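Local atomic coordinates of transcriptional regulator Tm0710 (Thermotoga maritima, PDB entry 2A61), a protein that probably binds DNA as a dimeric MarR-family transcriptional regulator, using a winged helix-turn-helix domain in each subunit. Residues T32-D37 and T65-R70. Sequence-based numbering, arbitrary orientation.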
# COMPACT_ATOMS: atom_id res chain seq x y z
N THR A 32 13.50 3.01 5.11
CA THR A 32 12.85 1.70 5.11
C THR A 32 11.35 1.87 4.74
O THR A 32 10.81 2.99 4.83
CB THR A 32 12.94 0.98 6.48
OG1 THR A 32 12.03 1.61 7.40
CG2 THR A 32 14.42 1.01 7.08
N PRO A 33 10.68 0.78 4.31
CA PRO A 33 9.20 0.85 4.03
C PRO A 33 8.32 1.49 5.14
O PRO A 33 7.44 2.32 4.83
CB PRO A 33 8.83 -0.62 3.80
CG PRO A 33 10.14 -1.23 3.24
CD PRO A 33 11.29 -0.53 3.92
N ALA A 34 8.56 1.12 6.40
CA ALA A 34 7.80 1.67 7.50
C ALA A 34 8.14 3.14 7.70
O ALA A 34 7.25 3.95 7.98
CB ALA A 34 8.05 0.89 8.77
N GLN A 35 9.42 3.50 7.55
CA GLN A 35 9.80 4.90 7.61
C GLN A 35 9.14 5.72 6.50
O GLN A 35 8.72 6.85 6.73
CB GLN A 35 11.29 5.07 7.50
CG GLN A 35 12.12 4.70 8.78
CD GLN A 35 13.60 5.05 8.56
OE1 GLN A 35 14.19 4.62 7.57
NE2 GLN A 35 14.19 5.86 9.47
N PHE A 36 9.11 5.18 5.28
CA PHE A 36 8.46 5.88 4.18
C PHE A 36 6.94 6.05 4.39
O PHE A 36 6.37 7.08 4.05
CB PHE A 36 8.70 5.13 2.85
CG PHE A 36 8.06 5.77 1.67
CD1 PHE A 36 8.49 7.02 1.23
CD2 PHE A 36 7.04 5.14 0.99
CE1 PHE A 36 7.88 7.63 0.13
CE2 PHE A 36 6.43 5.76 -0.11
CZ PHE A 36 6.87 6.99 -0.52
N ASP A 37 6.30 5.02 4.94
CA ASP A 37 4.87 5.08 5.27
C ASP A 37 4.56 6.23 6.26
O ASP A 37 3.52 6.90 6.13
CB ASP A 37 4.40 3.76 5.86
CG ASP A 37 4.26 2.64 4.83
OD1 ASP A 37 4.00 2.89 3.62
OD2 ASP A 37 4.44 1.48 5.27
N THR A 65 8.98 5.23 17.81
CA THR A 65 10.04 6.07 18.35
C THR A 65 11.33 5.81 17.64
O THR A 65 11.99 6.74 17.27
CB THR A 65 10.27 5.86 19.89
OG1 THR A 65 9.05 6.12 20.57
CG2 THR A 65 11.34 6.84 20.40
N GLY A 66 11.69 4.54 17.45
CA GLY A 66 12.94 4.21 16.71
C GLY A 66 12.97 4.69 15.27
O GLY A 66 14.00 5.24 14.79
N LEU A 67 11.86 4.48 14.56
CA LEU A 67 11.71 4.95 13.19
C LEU A 67 11.81 6.47 13.04
O LEU A 67 12.45 6.94 12.13
CB LEU A 67 10.38 4.43 12.55
CG LEU A 67 10.13 2.90 12.54
CD1 LEU A 67 8.67 2.59 12.24
CD2 LEU A 67 11.07 2.21 11.49
N VAL A 68 11.07 7.20 13.88
CA VAL A 68 10.98 8.68 13.84
C VAL A 68 12.33 9.31 14.24
O VAL A 68 12.77 10.27 13.64
CB VAL A 68 9.82 9.14 14.73
CG1 VAL A 68 9.90 10.64 15.02
CG2 VAL A 68 8.44 8.74 14.06
N LYS A 69 12.95 8.77 15.27
CA LYS A 69 14.26 9.29 15.77
C LYS A 69 15.32 9.35 14.68
O LYS A 69 16.09 10.30 14.60
CB LYS A 69 14.73 8.37 16.91
CG LYS A 69 16.11 8.62 17.46
CD LYS A 69 16.39 7.69 18.64
CE LYS A 69 16.45 6.19 18.22
NZ LYS A 69 16.62 5.27 19.38
N ARG A 70 15.36 8.31 13.83
CA ARG A 70 16.29 8.27 12.69
C ARG A 70 15.88 9.28 11.62
O ARG A 70 16.71 9.95 11.05
CB ARG A 70 16.26 6.92 12.03
CG ARG A 70 17.23 5.89 12.57
CD ARG A 70 17.17 4.71 11.53
NE ARG A 70 16.16 3.80 12.01
CZ ARG A 70 15.60 2.82 11.32
NH1 ARG A 70 15.90 2.60 10.05
NH2 ARG A 70 14.73 2.07 11.95
O HOH W 1 17.25 3.29 8.18
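The carboxamide of Gln-35 lies over one face of the Arg-70 guanidinium, its NE2 3.4 Å above that plane and offset toward the rim; the two groups are tilted 32° from each other, so this is a slanted overlap. At the guanidinium edge, near its plane, sits the methyl of Thr-32, with CG2 3.7 Å from Arg-70 NH1. The arginine chain bends at chi3 (-92°), which swings its end back over the glutamine. NE2 of Gln-35 also points at the carbonyl oxygen of Leu-67, a straight but weak hydrogen bond of 3.4 Å. The other end of the amide is held from the cap of its own helix: Thr-32 N donates to Gln-35 OE1 (3.0 Å), in the carbonyl plane on a lone pair, while Gln-35 N returns a bond to Thr-32 OG1 (3.2 Å). This reciprocal pair is a capping box at the start of helix 33-45, and the bond to OE1 helps to set the rotation of the amide. Helix 61-73, by its place in the MarR fold, is probably the DNA-recognition helix of the winged helix-turn-helix; the two short segments cross at -75°. Beneath the polar layer, Leu-67 straddles the helix start, CD2 against Gln-35 CG (3.8 Å) and CD1 against Ala-34 CB (3.9 Å). Gly-58 of the second subunit packs on Ala-34 and Leu-67, and its carbonyl oxygen is hydrogen-bonded to Thr-32 OG1.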